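Local coordinates for protein Per a 4 allergen (Periplaneta americana, PDB 3EBW) that probably carries a small hydrophobic ligand in a lipocalin-type beta barrel and is a major cockroach allergen bound by IgE, at the interface of chains A and B. Numbering follows the deposited sequence. Chains: chain A/B, Per a 4 allergen.

Contact 1: the interface of chains A and B. Residues chain A 29, 152-153; chain B 73-76.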
# COMPACT_ATOMS: atom_id res chain seq x y z
N PRO A 29 2.02 -2.34 -2.56
CA PRO A 29 1.07 -1.23 -2.71
C PRO A 29 1.85 0.03 -3.04
O PRO A 29 2.90 0.26 -2.47
CB PRO A 29 0.45 -1.12 -1.33
CG PRO A 29 0.56 -2.49 -0.78
CD PRO A 29 1.92 -2.93 -1.22
N MSE A 152 1.48 -7.94 0.98
CA MSE A 152 1.25 -7.07 -0.16
C MSE A 152 -0.13 -7.21 -0.80
O MSE A 152 -0.83 -8.19 -0.59
CB MSE A 152 2.34 -7.27 -1.19
CG MSE A 152 2.65 -8.70 -1.46
SE MSE A 152 4.43 -8.85 -2.11
CE MSE A 152 4.49 -10.79 -2.17
N GLU A 153 -0.47 -6.20 -1.59
CA GLU A 153 -1.77 -6.08 -2.27
C GLU A 153 -2.11 -7.00 -3.45
O GLU A 153 -1.48 -6.94 -4.51
CB GLU A 153 -1.91 -4.61 -2.72
CG GLU A 153 -3.25 -4.18 -3.20
CD GLU A 153 -3.23 -2.73 -3.66
OE1 GLU A 153 -2.84 -2.46 -4.82
OE2 GLU A 153 -3.57 -1.84 -2.86
N VAL B 73 0.61 -1.86 6.53
CA VAL B 73 -0.54 -1.51 5.69
C VAL B 73 -0.26 -2.20 4.34
O VAL B 73 0.37 -1.64 3.48
CB VAL B 73 -0.77 0.05 5.57
CG1 VAL B 73 0.48 0.82 5.95
CG2 VAL B 73 -1.23 0.41 4.16
N PRO B 74 -0.75 -3.43 4.17
CA PRO B 74 -0.61 -4.30 3.00
C PRO B 74 -1.26 -3.88 1.71
O PRO B 74 -0.95 -4.43 0.66
CB PRO B 74 -1.14 -5.64 3.51
CG PRO B 74 -2.25 -5.22 4.34
CD PRO B 74 -1.66 -4.06 5.14
N SER B 75 -2.18 -2.93 1.77
CA SER B 75 -2.82 -2.46 0.54
C SER B 75 -3.51 -1.15 0.77
O SER B 75 -3.55 -0.64 1.88
CB SER B 75 -3.83 -3.47 0.04
OG SER B 75 -5.00 -3.41 0.80
N TRP B 76 -4.04 -0.58 -0.30
CA TRP B 76 -4.74 0.68 -0.19
C TRP B 76 -5.30 1.13 -1.52
O TRP B 76 -4.61 1.14 -2.54
CB TRP B 76 -3.84 1.76 0.44
CG TRP B 76 -2.88 2.50 -0.44
CD1 TRP B 76 -3.17 3.51 -1.31
CD2 TRP B 76 -1.45 2.40 -0.40
NE1 TRP B 76 -2.00 4.07 -1.80
CE2 TRP B 76 -0.94 3.41 -1.26
CE3 TRP B 76 -0.55 1.58 0.28
CZ2 TRP B 76 0.43 3.60 -1.43
CZ3 TRP B 76 0.80 1.78 0.10
CH2 TRP B 76 1.28 2.78 -0.75
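The carboxylate of A:Glu153 reaches along the loop of chain B and takes the backbone N-H of B:Trp76 on OE2, 2.9 Å from N. The bond is almost straight (174° at the hydrogen) and the donor comes in nearly along the C-O axis. Glutamate suits this place because its arm is long: CG stands anti to the backbone N (chi1 -169°) and the chain stays extended beyond it, carrying the acid over B:Ser75. On the way CG of A:Glu153 lies 3.4 Å from CB of B:Ser75, whose hydroxyl is turned away from the acid. Beside this arm A:Pro29 offers a compact, rigid apolar surface: its CB stands over one face of the B:Trp76 indole, at the CE3-CZ3 rim. CG of A:Pro29 points at B:Pro74 O but is modelled too close, so that detail is doubtful. A:Glu153 N lies 2.9 Å from B:Pro74 O, but the N-H is not aimed at that oxygen and the pair is no hydrogen bond. Further out, the backbone of A:Met152, a selenomethionine, runs past B:Pro74. A:Pro29 lies in the loop after strand 20-27, and A:Glu153 begins strand 153-154. The patch helps hold the 73-76 segment of chain B against chain A in this crystal.

Contact 2: the interface of chains A and B. Residues chain A 28, 119, 121, 145-147, 151; chain B 49-51.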
# COMPACT_ATOMS: atom_id res chain seq x y z
N THR A 28 3.55 -4.78 -4.33
CA THR A 28 3.80 -3.90 -3.21
C THR A 28 2.87 -2.73 -3.52
O THR A 28 2.91 -2.19 -4.62
CB THR A 28 5.25 -3.38 -3.21
OG1 THR A 28 6.12 -4.39 -2.69
CG2 THR A 28 5.37 -2.10 -2.38
N HIS A 119 11.45 0.25 -2.58
CA HIS A 119 11.47 -0.93 -3.43
C HIS A 119 10.06 -1.44 -3.70
O HIS A 119 9.17 -1.29 -2.86
CB HIS A 119 12.30 -2.03 -2.79
CG HIS A 119 13.76 -1.72 -2.70
ND1 HIS A 119 14.71 -2.68 -2.45
CD2 HIS A 119 14.42 -0.55 -2.86
CE1 HIS A 119 15.90 -2.12 -2.46
NE2 HIS A 119 15.76 -0.83 -2.71
N TYR A 121 7.86 -4.90 -5.10
CA TYR A 121 7.90 -6.29 -5.55
C TYR A 121 6.62 -6.61 -6.32
O TYR A 121 5.56 -6.14 -5.96
CB TYR A 121 8.05 -7.28 -4.38
CG TYR A 121 9.39 -7.19 -3.70
CD1 TYR A 121 10.30 -8.24 -3.78
CD2 TYR A 121 9.76 -6.05 -3.00
CE1 TYR A 121 11.53 -8.17 -3.19
CE2 TYR A 121 10.98 -5.96 -2.41
CZ TYR A 121 11.87 -7.02 -2.50
OH TYR A 121 13.09 -6.95 -1.85
N TYR A 145 13.87 -11.69 2.47
CA TYR A 145 13.85 -10.23 2.48
C TYR A 145 12.82 -9.68 3.42
O TYR A 145 12.63 -8.47 3.54
CB TYR A 145 13.58 -9.70 1.08
CG TYR A 145 14.55 -10.27 0.10
CD1 TYR A 145 15.86 -9.80 0.05
CD2 TYR A 145 14.21 -11.36 -0.68
CE1 TYR A 145 16.82 -10.43 -0.73
CE2 TYR A 145 15.15 -12.00 -1.46
CZ TYR A 145 16.46 -11.54 -1.48
OH TYR A 145 17.42 -12.21 -2.21
N ASN A 146 12.15 -10.60 4.11
CA ASN A 146 11.13 -10.23 5.08
C ASN A 146 9.87 -9.74 4.40
O ASN A 146 9.38 -8.67 4.71
CB ASN A 146 11.67 -9.15 6.03
CG ASN A 146 12.42 -9.74 7.24
OD1 ASN A 146 13.00 -9.00 8.02
ND2 ASN A 146 12.38 -11.07 7.39
N LEU A 147 9.38 -10.53 3.45
CA LEU A 147 8.16 -10.22 2.73
C LEU A 147 7.43 -11.53 2.68
O LEU A 147 8.04 -12.59 2.81
CB LEU A 147 8.41 -9.78 1.28
CG LEU A 147 8.84 -8.38 0.82
CD1 LEU A 147 7.73 -7.37 1.00
CD2 LEU A 147 10.08 -7.99 1.57
N ASP A 151 1.64 -9.77 2.69
CA ASP A 151 2.26 -8.55 3.18
C ASP A 151 2.09 -7.51 2.07
O ASP A 151 2.50 -6.36 2.21
CB ASP A 151 3.75 -8.83 3.44
CG ASP A 151 4.29 -8.05 4.62
OD1 ASP A 151 5.45 -8.31 5.00
OD2 ASP A 151 3.56 -7.19 5.16
N ASN B 49 11.96 -2.93 1.96
CA ASN B 49 11.41 -4.01 1.15
C ASN B 49 10.02 -3.56 0.68
O ASN B 49 9.16 -4.37 0.29
CB ASN B 49 11.34 -5.28 1.99
CG ASN B 49 10.53 -5.09 3.23
OD1 ASN B 49 10.45 -3.97 3.76
ND2 ASN B 49 9.93 -6.16 3.73
N GLY B 50 9.83 -2.24 0.74
CA GLY B 50 8.60 -1.62 0.30
C GLY B 50 7.44 -1.59 1.28
O GLY B 50 6.52 -0.82 1.09
N VAL B 51 7.49 -2.42 2.32
CA VAL B 51 6.41 -2.48 3.30
C VAL B 51 6.22 -1.21 4.11
O VAL B 51 7.18 -0.65 4.61
CB VAL B 51 6.61 -3.61 4.32
CG1 VAL B 51 5.49 -3.57 5.34
CG2 VAL B 51 6.61 -4.97 3.62
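A:Leu147 and B:Val51 meet methyl to methyl, CD1 of the leucine lying 3.7 Å from CG2 of the valine. B:Val51 puts CG1 anti to the backbone N (chi1 177°), which leaves CG2 as the branch turned toward chain A. A:Leu147 also packs on B:Asn49, the two side chains lying alongside and pointing opposite ways. CD2 is modelled too close to both CB and ND2 of B:Asn49, so only the general packing can be trusted. The CD2-CE2 side of the A:Tyr121 ring adds to this surface, with B:Asn49 O above its plane and out past the rim, 3.6 Å from CE2. Leucine and valine give branched apolar surface, and tyrosine a flat one, against which the turn can pack. At its tip B:Gly50 has a positive phi of 83°, which glycine adopts easily, and with no side chain its CA can come up to the carbonyl of A:His119. Toward the polar rim, A:Asp151 crosses B:Val51 at about a right angle, with OD1 3.8 Å from CG2. ND2 of B:Asn49 lies 2.7 Å from A:Asn146 O, yet its modelled N-H groups are not aimed there. Behind the contact, A:Tyr121 N donates to A:Thr28 OG1 over 3.0 Å. The B residues form the turn between strands 40-46 and 52-59; it lies against chain A between strand 119-125 and the 3-10 helices 143-145 and 149-151.

Contact 3: the interface of chains A and B. Residues chain A 28-31, 118; chain B 16, 50, 52, 73, 76.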
# COMPACT_ATOMS: atom_id res chain seq x y z
N THR A 28 3.55 -4.78 -4.33
CA THR A 28 3.80 -3.90 -3.21
C THR A 28 2.87 -2.73 -3.52
O THR A 28 2.91 -2.19 -4.62
CB THR A 28 5.25 -3.38 -3.21
OG1 THR A 28 6.12 -4.39 -2.69
CG2 THR A 28 5.37 -2.10 -2.38
N PRO A 29 2.02 -2.34 -2.56
CA PRO A 29 1.07 -1.23 -2.71
C PRO A 29 1.85 0.03 -3.04
O PRO A 29 2.90 0.26 -2.47
CB PRO A 29 0.45 -1.12 -1.33
CG PRO A 29 0.56 -2.49 -0.78
CD PRO A 29 1.92 -2.93 -1.22
N ASN A 30 1.35 0.86 -3.95
CA ASN A 30 2.07 2.09 -4.32
C ASN A 30 1.13 3.00 -5.09
O ASN A 30 0.16 2.53 -5.67
CB ASN A 30 3.27 1.78 -5.22
CG ASN A 30 2.85 1.24 -6.59
OD1 ASN A 30 2.66 0.05 -6.78
ND2 ASN A 30 2.69 2.15 -7.53
N SER A 31 1.43 4.30 -5.12
CA SER A 31 0.60 5.28 -5.80
C SER A 31 0.43 4.96 -7.28
O SER A 31 -0.56 4.35 -7.66
CB SER A 31 1.20 6.67 -5.62
OG SER A 31 2.56 6.68 -5.99
N ARG A 118 12.44 3.52 -2.18
CA ARG A 118 11.28 2.63 -2.11
C ARG A 118 11.33 1.47 -3.11
O ARG A 118 11.24 1.67 -4.33
CB ARG A 118 10.01 3.45 -2.33
CG ARG A 118 8.76 2.98 -1.57
CD ARG A 118 8.27 1.63 -2.06
NE ARG A 118 7.12 1.13 -1.32
CZ ARG A 118 5.96 1.77 -1.24
NH1 ARG A 118 5.81 2.93 -1.85
NH2 ARG A 118 4.95 1.23 -0.58
N THR B 16 2.22 6.42 0.99
CA THR B 16 3.64 6.65 1.06
C THR B 16 3.84 8.08 1.53
O THR B 16 4.79 8.38 2.22
CB THR B 16 4.28 6.44 -0.31
OG1 THR B 16 3.74 5.26 -0.89
CG2 THR B 16 5.78 6.27 -0.16
N GLY B 50 9.83 -2.24 0.74
CA GLY B 50 8.60 -1.62 0.30
C GLY B 50 7.44 -1.59 1.28
O GLY B 50 6.52 -0.82 1.09
N ILE B 52 4.98 -0.74 4.21
CA ILE B 52 4.72 0.42 5.04
C ILE B 52 4.35 -0.14 6.41
O ILE B 52 3.42 -0.95 6.57
CB ILE B 52 3.59 1.29 4.53
CG1 ILE B 52 4.00 1.93 3.21
CG2 ILE B 52 3.28 2.38 5.57
CD1 ILE B 52 3.06 3.01 2.78
N VAL B 73 0.61 -1.86 6.53
CA VAL B 73 -0.54 -1.51 5.69
C VAL B 73 -0.26 -2.20 4.34
O VAL B 73 0.37 -1.64 3.48
CB VAL B 73 -0.77 0.05 5.57
CG1 VAL B 73 0.48 0.82 5.95
CG2 VAL B 73 -1.23 0.41 4.16
N TRP B 76 -4.04 -0.58 -0.30
CA TRP B 76 -4.74 0.68 -0.19
C TRP B 76 -5.30 1.13 -1.52
O TRP B 76 -4.61 1.14 -2.54
CB TRP B 76 -3.84 1.76 0.44
CG TRP B 76 -2.88 2.50 -0.44
CD1 TRP B 76 -3.17 3.51 -1.31
CD2 TRP B 76 -1.45 2.40 -0.40
NE1 TRP B 76 -2.00 4.07 -1.80
CE2 TRP B 76 -0.94 3.41 -1.26
CE3 TRP B 76 -0.55 1.58 0.28
CZ2 TRP B 76 0.43 3.60 -1.43
CZ3 TRP B 76 0.80 1.78 0.10
CH2 TRP B 76 1.28 2.78 -0.75
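Hydrogen bonding centres on A:Arg118, whose guanidinium grips the backbone carbonyl of B:Gly50 side-on with two nitrogens. NE donates over 3.2 Å to B:Gly50 O in the carbonyl plane, on a lone pair (112° at the oxygen). NH2 donates to the same O over 3.1 Å, also in the carbonyl plane but from a more end-on direction (154°). Both bonds are somewhat bent at the hydrogen, as expected when two donors share one acceptor, and the oxygen lies a little out of the guanidinium plane. The third nitrogen, NH1, donates to the hydroxyl of B:Thr16, 3.3 Å from OG1. Arginine suits the place because its nitrogens diverge and can hold two separated parts of chain B; the chain is bent at CB-CG (chi2 -67°) on its way there. The positive charge that arginine probably carries would polarise the carbonyl and strengthen both bonds. Among the packing contacts, CG1 of B:Ile52 sits 4.0 Å from NH2 of A:Arg118, the side chains crossing at about a right angle. The indole of B:Trp76 brings CH2 to the edge of the guanidinium, while CZ2 lies 3.6 Å from CA of A:Asn30. The backbone N of A:Asn30 stands 3.7 Å above the B:Trp76 ring plane, near its rim. Flat and broad, tryptophan covers the main chain after A:Pro29. Together these contacts tie two loops of chain A to three separate segments of chain B, and may steady the pairing seen in the crystal.

Contacts 1, 2 and 3 are neighbouring patches of one interface between two copies of the protein. The C-alpha centres of contacts 1 and 3 lie about 6 Å apart, those of contacts 2 and 3 about 9 Å, and those of contacts 1 and 2 about 10 Å. Contact 3 joins the others: it shares A:Pro29, B:Val73 and B:Trp76 with contact 1, and A:Thr28 and B:Gly50 with contact 2. The two chains offer different segments in these patches, in keeping with an interface that is not an exact two-fold; the structure alone does not show whether this pairing forms in solution.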